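Local coordinates for protein EreC (Klebsiella pneumoniae, PDB 6XCQ) that probably hydrolyses the lactone ring of erythromycin and related macrolides, giving the bacterium that carries it resistance to these antibiotics, at residues I155-T160 with I252-Y257; A168-I173 with P183-L188; T189-S194 with Q215-S220. The protein carries 1 engineered substitution. All blocks are in the same frame, centred on the assembly; numbering follows the deposited sequence.

Contact 1. Residues I155-T160 with I252-Y257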
loop_
_atom_site.group_PDB
_atom_site.type_symbol
_atom_site.label_atom_id
_atom_site.label_comp_id
_atom_site.label_asym_id
_atom_site.label_seq_id
_atom_site.Cartn_x
_atom_site.Cartn_y
_atom_site.Cartn_z
ATOM N N ILE A 155 -4.078 4.086 3.129
ATOM C CA ILE A 155 -4.918 4.087 1.942
ATOM C C ILE A 155 -5.618 2.756 1.739
ATOM O O ILE A 155 -6.325 2.579 0.739
ATOM C CB ILE A 155 -4.116 4.458 0.677
ATOM C CG1 ILE A 155 -3.099 3.371 0.358
ATOM C CG2 ILE A 155 -3.441 5.818 0.826
ATOM C CD1 ILE A 155 -2.408 3.550 -0.976
ATOM N N ASP A 156 -5.448 1.816 2.658
ATOM C CA ASP A 156 -5.837 0.429 2.457
ATOM C C ASP A 156 -6.991 0.061 3.376
ATOM O O ASP A 156 -7.385 0.825 4.255
ATOM C CB ASP A 156 -4.651 -0.497 2.749
ATOM C CG ASP A 156 -4.705 -1.814 1.982
ATOM O OD1 ASP A 156 -5.748 -2.152 1.373
ATOM O OD2 ASP A 156 -3.671 -2.515 2.002
ATOM N N LEU A 157 -7.501 -1.150 3.179
ATOM C CA LEU A 157 -8.225 -1.861 4.230
ATOM C C LEU A 157 -7.285 -2.093 5.406
ATOM O O LEU A 157 -6.064 -1.966 5.241
ATOM C CB LEU A 157 -8.739 -3.194 3.695
ATOM C CG LEU A 157 -9.507 -3.064 2.386
ATOM C CD1 LEU A 157 -9.741 -4.431 1.781
ATOM C CD2 LEU A 157 -10.833 -2.344 2.648
ATOM N N PRO A 158 -7.786 -2.442 6.596
ATOM C CA PRO A 158 -6.875 -2.965 7.620
ATOM C C PRO A 158 -6.060 -4.103 7.025
ATOM O O PRO A 158 -6.628 -5.055 6.470
ATOM C CB PRO A 158 -7.825 -3.434 8.738
ATOM C CG PRO A 158 -9.135 -3.600 8.078
ATOM C CD PRO A 158 -9.186 -2.497 7.054
ATOM N N ASN A 159 -4.729 -4.001 7.071
ATOM C CA ASN A 159 -3.951 -5.043 6.401
ATOM C C ASN A 159 -4.047 -6.384 7.123
ATOM O O ASN A 159 -3.465 -7.376 6.663
ATOM C CB ASN A 159 -2.495 -4.598 6.210
ATOM C CG ASN A 159 -1.800 -4.228 7.501
ATOM O OD1 ASN A 159 -2.064 -4.792 8.557
ATOM N ND2 ASN A 159 -0.867 -3.282 7.410
ATOM N N THR A 160 -4.791 -6.427 8.227
ATOM C CA THR A 160 -5.204 -7.655 8.894
ATOM C C THR A 160 -6.503 -8.216 8.348
ATOM O O THR A 160 -6.837 -9.363 8.668
ATOM C CB THR A 160 -5.407 -7.398 10.390
ATOM O OG1 THR A 160 -6.350 -6.332 10.538
ATOM C CG2 THR A 160 -4.098 -7.013 11.074
ATOM N N ILE A 252 -17.714 2.583 7.101
ATOM C CA ILE A 252 -18.594 1.638 6.413
ATOM C C ILE A 252 -17.967 1.178 5.104
ATOM O O ILE A 252 -17.998 -0.013 4.778
ATOM C CB ILE A 252 -19.980 2.266 6.166
ATOM C CG1 ILE A 252 -20.716 2.504 7.484
ATOM C CG2 ILE A 252 -20.813 1.369 5.254
ATOM C CD1 ILE A 252 -21.805 3.579 7.390
ATOM N N GLU A 253 -17.406 2.110 4.326
ATOM C CA GLU A 253 -16.735 1.705 3.082
ATOM C C GLU A 253 -15.617 0.705 3.368
ATOM O O GLU A 253 -15.484 -0.314 2.682
ATOM C CB GLU A 253 -16.163 2.917 2.347
ATOM C CG GLU A 253 -17.192 3.802 1.638
ATOM C CD GLU A 253 -17.992 3.060 0.580
ATOM O OE1 GLU A 253 -19.237 3.004 0.707
ATOM O OE2 GLU A 253 -17.380 2.520 -0.364
ATOM N N SER A 254 -14.790 1.004 4.367
ATOM C CA SER A 254 -13.710 0.106 4.747
ATOM C C SER A 254 -14.244 -1.278 5.111
ATOM O O SER A 254 -13.706 -2.294 4.659
ATOM C CB SER A 254 -12.922 0.706 5.910
ATOM O OG SER A 254 -11.873 -0.184 6.283
ATOM N N ILE A 255 -15.307 -1.339 5.924
ATOM C CA ILE A 255 -15.866 -2.637 6.319
ATOM C C ILE A 255 -16.439 -3.378 5.117
ATOM O O ILE A 255 -16.222 -4.591 4.954
ATOM C CB ILE A 255 -16.930 -2.461 7.416
ATOM C CG1 ILE A 255 -16.298 -1.940 8.705
ATOM C CG2 ILE A 255 -17.641 -3.771 7.670
ATOM C CD1 ILE A 255 -17.291 -1.055 9.582
ATOM N N GLU A 256 -17.179 -2.672 4.257
ATOM C CA GLU A 256 -17.775 -3.313 3.086
ATOM C C GLU A 256 -16.710 -3.984 2.222
ATOM O O GLU A 256 -16.871 -5.130 1.794
ATOM C CB GLU A 256 -18.549 -2.291 2.264
ATOM C CG GLU A 256 -19.121 -2.819 0.956
ATOM C CD GLU A 256 -19.579 -1.680 0.038
ATOM O OE1 GLU A 256 -20.671 -1.771 -0.568
ATOM O OE2 GLU A 256 -18.831 -0.681 -0.079
ATOM N N TYR A 257 -15.620 -3.274 1.943
ATOM C CA TYR A 257 -14.575 -3.860 1.104
ATOM C C TYR A 257 -13.766 -4.899 1.866
ATOM O O TYR A 257 -13.187 -5.807 1.248
ATOM C CB TYR A 257 -13.679 -2.756 0.546
ATOM C CG TYR A 257 -14.224 -2.105 -0.722
ATOM C CD1 TYR A 257 -15.252 -1.159 -0.673
ATOM C CD2 TYR A 257 -13.713 -2.449 -1.966
ATOM C CE1 TYR A 257 -15.754 -0.566 -1.846
ATOM C CE2 TYR A 257 -14.190 -1.870 -3.127
ATOM C CZ TYR A 257 -15.208 -0.935 -3.071
ATOM O OH TYR A 257 -15.664 -0.399 -4.242
HETATM O O HOH W 1 -9.342 1.074 6.443
#

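Contact 2. Residues A168-I173 with P183-L188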
loop_
_atom_site.group_PDB
_atom_site.type_symbol
_atom_site.label_atom_id
_atom_site.label_comp_id
_atom_site.label_asym_id
_atom_site.label_seq_id
_atom_site.Cartn_x
_atom_site.Cartn_y
_atom_site.Cartn_z
ATOM N N ALA A 168 -15.805 -0.629 15.642
ATOM C CA ALA A 168 -15.819 -0.002 16.957
ATOM C C ALA A 168 -15.856 1.513 16.840
ATOM O O ALA A 168 -16.560 2.180 17.605
ATOM C CB ALA A 168 -14.601 -0.447 17.770
ATOM N N GLN A 169 -15.085 2.076 15.906
ATOM C CA GLN A 169 -15.159 3.513 15.679
ATOM C C GLN A 169 -16.519 3.894 15.119
ATOM O O GLN A 169 -17.123 4.882 15.555
ATOM C CB GLN A 169 -14.043 3.972 14.736
ATOM C CG GLN A 169 -14.000 5.479 14.580
ATOM C CD GLN A 169 -13.193 5.942 13.379
ATOM O OE1 GLN A 169 -13.629 6.805 12.620
ATOM N NE2 GLN A 169 -12.009 5.374 13.208
ATOM N N LEU A 170 -17.024 3.109 14.164
ATOM C CA LEU A 170 -18.365 3.363 13.634
ATOM C C LEU A 170 -19.407 3.387 14.753
ATOM O O LEU A 170 -20.277 4.272 14.793
ATOM C CB LEU A 170 -18.713 2.296 12.588
ATOM C CG LEU A 170 -20.105 2.349 11.933
ATOM C CD1 LEU A 170 -20.294 3.667 11.193
ATOM C CD2 LEU A 170 -20.279 1.162 10.981
ATOM N N ALA A 171 -19.322 2.438 15.689
ATOM C CA ALA A 171 -20.319 2.387 16.760
ATOM C C ALA A 171 -20.258 3.630 17.643
ATOM O O ALA A 171 -21.300 4.133 18.093
ATOM C CB ALA A 171 -20.143 1.116 17.593
ATOM N N GLU A 172 -19.050 4.147 17.905
ATOM C CA GLU A 172 -18.933 5.370 18.696
ATOM C C GLU A 172 -19.503 6.566 17.950
ATOM O O GLU A 172 -20.200 7.404 18.537
ATOM C CB GLU A 172 -17.477 5.640 19.061
ATOM C CG GLU A 172 -16.807 4.550 19.873
ATOM C CD GLU A 172 -15.295 4.720 19.894
ATOM O OE1 GLU A 172 -14.797 5.614 19.174
ATOM O OE2 GLU A 172 -14.610 3.967 20.624
ATOM N N ILE A 173 -19.194 6.682 16.662
ATOM C CA ILE A 173 -19.737 7.782 15.874
ATOM C C ILE A 173 -21.254 7.671 15.796
ATOM O O ILE A 173 -21.983 8.626 16.091
ATOM C CB ILE A 173 -19.095 7.802 14.476
ATOM C CG1 ILE A 173 -17.604 8.154 14.577
ATOM C CG2 ILE A 173 -19.836 8.760 13.563
ATOM C CD1 ILE A 173 -16.811 7.799 13.313
ATOM N N PRO A 183 -28.164 -0.378 17.366
ATOM C CA PRO A 183 -28.298 -1.833 17.573
ATOM C C PRO A 183 -27.820 -2.638 16.375
ATOM O O PRO A 183 -27.195 -3.693 16.531
ATOM C CB PRO A 183 -29.802 -2.020 17.810
ATOM C CG PRO A 183 -30.301 -0.692 18.239
ATOM C CD PRO A 183 -29.451 0.321 17.548
ATOM N N HIS A 184 -28.109 -2.144 15.172
ATOM C CA HIS A 184 -27.689 -2.806 13.945
ATOM C C HIS A 184 -26.165 -2.861 13.838
ATOM O O HIS A 184 -25.606 -3.896 13.461
ATOM C CB HIS A 184 -28.333 -2.073 12.763
ATOM C CG HIS A 184 -28.040 -2.668 11.420
ATOM N ND1 HIS A 184 -28.846 -3.619 10.834
ATOM C CD2 HIS A 184 -27.053 -2.410 10.528
ATOM C CE1 HIS A 184 -28.355 -3.940 9.647
ATOM N NE2 HIS A 184 -27.269 -3.217 9.437
ATOM N N VAL A 185 -25.471 -1.770 14.192
ATOM C CA VAL A 185 -24.005 -1.783 14.190
ATOM C C VAL A 185 -23.477 -2.781 15.212
ATOM O O VAL A 185 -22.470 -3.464 14.974
ATOM C CB VAL A 185 -23.440 -0.371 14.453
ATOM C CG1 VAL A 185 -21.922 -0.424 14.729
ATOM C CG2 VAL A 185 -23.732 0.553 13.290
ATOM N N ASP A 186 -24.140 -2.876 16.366
ATOM C CA ASP A 186 -23.665 -3.763 17.424
ATOM C C ASP A 186 -23.921 -5.224 17.075
ATOM O O ASP A 186 -23.108 -6.097 17.398
ATOM C CB ASP A 186 -24.327 -3.390 18.749
ATOM C CG ASP A 186 -23.812 -2.076 19.297
ATOM O OD1 ASP A 186 -22.580 -1.870 19.302
ATOM O OD2 ASP A 186 -24.635 -1.246 19.723
ATOM N N GLU A 187 -25.041 -5.505 16.408
ATOM C CA GLU A 187 -25.250 -6.842 15.867
ATOM C C GLU A 187 -24.125 -7.212 14.903
ATOM O O GLU A 187 -23.576 -8.319 14.969
ATOM C CB GLU A 187 -26.613 -6.906 15.177
ATOM C CG GLU A 187 -26.975 -8.261 14.602
ATOM C CD GLU A 187 -28.425 -8.640 14.855
ATOM N N LEU A 188 -23.741 -6.276 14.029
ATOM C CA LEU A 188 -22.665 -6.533 13.074
ATOM C C LEU A 188 -21.350 -6.815 13.783
ATOM O O LEU A 188 -20.598 -7.712 13.386
ATOM C CB LEU A 188 -22.504 -5.337 12.142
ATOM C CG LEU A 188 -23.455 -5.325 10.961
ATOM C CD1 LEU A 188 -23.257 -4.028 10.198
ATOM C CD2 LEU A 188 -23.173 -6.539 10.073
#

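Contact 3. Residues T189-S194 with Q215-S220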
loop_
_atom_site.group_PDB
_atom_site.type_symbol
_atom_site.label_atom_id
_atom_site.label_comp_id
_atom_site.label_asym_id
_atom_site.label_seq_id
_atom_site.Cartn_x
_atom_site.Cartn_y
_atom_site.Cartn_z
ATOM N N THR A 189 -21.048 -6.041 14.823
ATOM C CA THR A 189 -19.836 -6.267 15.597
ATOM C C THR A 189 -19.785 -7.688 16.136
ATOM O O THR A 189 -18.753 -8.366 16.039
ATOM C CB THR A 189 -19.770 -5.263 16.739
ATOM O OG1 THR A 189 -19.998 -3.946 16.213
ATOM C CG2 THR A 189 -18.420 -5.331 17.424
ATOM N N HIS A 190 -20.890 -8.150 16.724
ATOM C CA HIS A 190 -20.932 -9.512 17.238
ATOM C C HIS A 190 -20.829 -10.523 16.109
ATOM O O HIS A 190 -20.078 -11.500 16.215
ATOM C CB HIS A 190 -22.213 -9.733 18.041
ATOM C CG HIS A 190 -22.196 -9.075 19.384
ATOM N ND1 HIS A 190 -22.947 -7.956 19.676
ATOM C CD2 HIS A 190 -21.501 -9.366 20.509
ATOM C CE1 HIS A 190 -22.724 -7.593 20.927
ATOM N NE2 HIS A 190 -21.852 -8.432 21.454
ATOM N N LEU A 191 -21.562 -10.295 15.014
ATOM C CA LEU A 191 -21.535 -11.227 13.896
ATOM C C LEU A 191 -20.122 -11.450 13.373
ATOM O O LEU A 191 -19.814 -12.536 12.868
ATOM C CB LEU A 191 -22.429 -10.722 12.769
ATOM C CG LEU A 191 -23.764 -11.420 12.559
ATOM C CD1 LEU A 191 -24.636 -10.568 11.663
ATOM C CD2 LEU A 191 -23.518 -12.781 11.934
ATOM N N LEU A 192 -19.247 -10.452 13.500
ATOM C CA LEU A 192 -17.917 -10.509 12.899
ATOM C C LEU A 192 -16.799 -10.588 13.932
ATOM O O LEU A 192 -15.639 -10.318 13.602
ATOM C CB LEU A 192 -17.700 -9.296 11.998
ATOM C CG LEU A 192 -18.707 -9.109 10.874
ATOM C CD1 LEU A 192 -18.648 -7.664 10.412
ATOM C CD2 LEU A 192 -18.393 -10.047 9.737
ATOM N N ALA A 193 -17.120 -10.952 15.176
ATOM C CA ALA A 193 -16.107 -10.917 16.227
ATOM C C ALA A 193 -15.027 -11.971 16.013
ATOM O O ALA A 193 -13.878 -11.767 16.420
ATOM C CB ALA A 193 -16.761 -11.092 17.595
ATOM N N SER A 194 -15.364 -13.085 15.360
ATOM C CA SER A 194 -14.396 -14.148 15.127
ATOM C C SER A 194 -13.373 -13.805 14.055
ATOM O O SER A 194 -12.438 -14.584 13.849
ATOM C CB SER A 194 -15.112 -15.436 14.730
ATOM O OG SER A 194 -15.489 -15.389 13.372
ATOM N N GLN A 215 -22.417 -14.980 6.940
ATOM C CA GLN A 215 -21.623 -14.121 6.063
ATOM C C GLN A 215 -22.519 -13.172 5.276
ATOM O O GLN A 215 -22.272 -11.962 5.218
ATOM C CB GLN A 215 -20.790 -14.964 5.090
ATOM C CG GLN A 215 -19.717 -15.857 5.738
ATOM C CD GLN A 215 -19.051 -16.808 4.735
ATOM O OE1 GLN A 215 -19.603 -17.096 3.671
ATOM N NE2 GLN A 215 -17.865 -17.303 5.080
ATOM N N GLU A 216 -23.554 -13.721 4.641
ATOM C CA GLU A 216 -24.439 -12.913 3.821
ATOM C C GLU A 216 -25.272 -11.962 4.665
ATOM O O GLU A 216 -25.536 -10.834 4.237
ATOM C CB GLU A 216 -25.310 -13.824 2.967
ATOM C CG GLU A 216 -24.506 -14.359 1.802
ATOM C CD GLU A 216 -25.170 -15.498 1.068
ATOM O OE1 GLU A 216 -26.200 -16.011 1.552
ATOM O OE2 GLU A 216 -24.643 -15.880 -0.001
ATOM N N LYS A 217 -25.671 -12.388 5.868
ATOM C CA LYS A 217 -26.327 -11.472 6.788
ATOM C C LYS A 217 -25.422 -10.296 7.137
ATOM O O LYS A 217 -25.894 -9.162 7.270
ATOM C CB LYS A 217 -26.756 -12.211 8.052
ATOM C CG LYS A 217 -27.393 -11.304 9.095
ATOM C CD LYS A 217 -27.763 -12.078 10.347
ATOM C CE LYS A 217 -28.940 -13.004 10.074
ATOM N NZ LYS A 217 -30.176 -12.231 9.757
ATOM N N ALA A 218 -24.114 -10.538 7.299
ATOM C CA ALA A 218 -23.224 -9.427 7.625
ATOM C C ALA A 218 -23.013 -8.526 6.416
ATOM O O ALA A 218 -23.026 -7.295 6.538
ATOM C CB ALA A 218 -21.885 -9.951 8.148
ATOM N N ILE A 219 -22.816 -9.119 5.241
ATOM C CA ILE A 219 -22.656 -8.333 4.022
ATOM C C ILE A 219 -23.904 -7.491 3.771
ATOM O O ILE A 219 -23.822 -6.291 3.478
ATOM C CB ILE A 219 -22.347 -9.262 2.833
ATOM C CG1 ILE A 219 -20.931 -9.835 2.954
ATOM C CG2 ILE A 219 -22.527 -8.549 1.498
ATOM C CD1 ILE A 219 -20.695 -11.015 2.011
ATOM N N SER A 220 -25.078 -8.111 3.879
ATOM C CA SER A 220 -26.314 -7.359 3.697
ATOM C C SER A 220 -26.463 -6.280 4.765
ATOM O O SER A 220 -26.964 -5.183 4.484
ATOM C CB SER A 220 -27.509 -8.311 3.716
ATOM O OG SER A 220 -27.399 -9.274 2.679
#

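Contact 1. Residues I155-T160 with I252-Y257
Asp156 is tied to Ser254 through a single water, which donates both its protons: one to Asp156 O at 2.9 Å, the other to Ser254 OG at 2.8 Å. The serine oxygen also hydrogen-bonds Asp166 on helix 164-177, so a small polar network lies beside the packing of Leu157. Asp156 OD2 is held in a salt bridge by Arg281, while OD1 takes a weak, bent bond from Leu157 N.

Leu157 is the residue that docks on the helix. Its CG sits beside the backbone N (chi1 -51°), which swings the isopropyl end across to residues 252-257. There CD2 settles between Ser254 O, 3.5 Å away, and Tyr257 CB, 3.6 Å away; CD1 lies against Tyr257 O. The leucine meets the tyrosine side chain at about a right angle and at its root, CB; the phenol ring leads away and meets the ring of Tyr284. Further along the same helix, Leu157 also touches Thr258 and Thr261. Next in line, Pro158 brings its ring carbon CD to 3.6 Å from Ser254 OG.

The whole is a loop-on-helix packing: the segment leaves the C-terminal end of strand 151-154, outermost in the sheet and parallel to its neighbour, and is backed by helix 244-267, in a position typical of the connecting loops of an alpha/beta fold.

Contact 2. Residues A168-I173 with P183-L188
Glu187 N donates to Pro183 O at 2.8 Å, the shortest polar bond inside either segment, and this routine helical bond belongs to the turn that presents Val185 to Ala171. The two segments form an alpha-alpha hairpin: helices 164-177 and 182-191, joined by a short connection, run almost antiparallel, with 166° between the segment directions and 9.7 Å between the axes. What holds them face to face is apolar.

Val185 divides its two methyls between two neighbours. Its CG1, anti to the backbone N (chi1 169°), rests on Ala171, 3.7 Å from CB and nearly as close to CA, so that a branched side chain lies on the small surface of an alanine. The other methyl, CG2, makes a looser contact with Leu170 CD2 at 4.2 Å, the two side chains slanting past each other. Val185 also touches Leu225 of helix 212-231, which extends the apolar seam beyond the hairpin.

Beside the seam stands a charge. The end of Asp186 comes nearer to the facing helix, OD1 lying a loose 4.2 Å from Ala171 CB, while OD2 is engaged in a salt bridge with Lys182 one turn earlier.

Contact 3. Residues T189-S194 with Q215-S220
Leu191 lays its CD1 methyl across the aliphatic part of Lys217, 3.7 Å from CD and 3.8 Å from CG, the two chains crossing at about a right angle. This is helix-end packing within a helical bundle: helix 182-191 finishes here, and its last turn together with the first residue beyond it is pressed on the side of helix 212-231.

The lysine illustrates how a charged residue can serve an apolar surface. Its CG stands anti to the backbone N (chi1 177°) and the first part of the chain runs extended, offering methylene groups to the leucine; the bends that follow at the third and fourth torsions then carry the ammonium group away from the interface. Leu191 in turn holds an intermediate first torsion, with chi1 of -106° rather than a staggered value, and its CD1 also comes within 4.4 Å of Ala218 N.

Where the helix stops, the backbone turns. Leu192 is the first residue to leave helical geometry, and Ala193 N bonds back to His190 O at 3.2 Å, three residues earlier instead of four. Leu192 is the more deeply buried of the two leucines, and its side chain also touches Leu167, Leu259 and Trp207. Thus the neighbouring leucines do different work, one over an exposed lysine and the other inside the bundle. The nearest backbones belong to Leu191 and Ala218, whose CA atoms lie 6.7 Å apart, a closeness that suits the short alanine side chain. Ala218 points its methyl at the helix end, where Leu192 CD2 meets Ala218 CB at 3.8 Å.

In the fold
All three contacts sit on one side of the molecule, yet they sample different depths. Contact 1 is buried, its centre about 12 Å from the centre of the chain, and packs the loop after the outermost strand 151-154 on helix 244-267; contacts 2 and 3, centres about 27 and 26 Å out, join peripheral helices and share helix 182-191. Contact 1 pairs a bridging water and buried charge with leucine packing, whereas contacts 2 and 3 are partly buried seams of methyls and methylenes beside a charged residue. Both are nested in the chain excursion that contact 1 closes. Leu170 CD2 reaches Ile252 CG1 at 3.8 Å, joining contacts 1 and 2, and Leu188 CD2 meets Ala218 O at 3.6 Å, joining contacts 2 and 3.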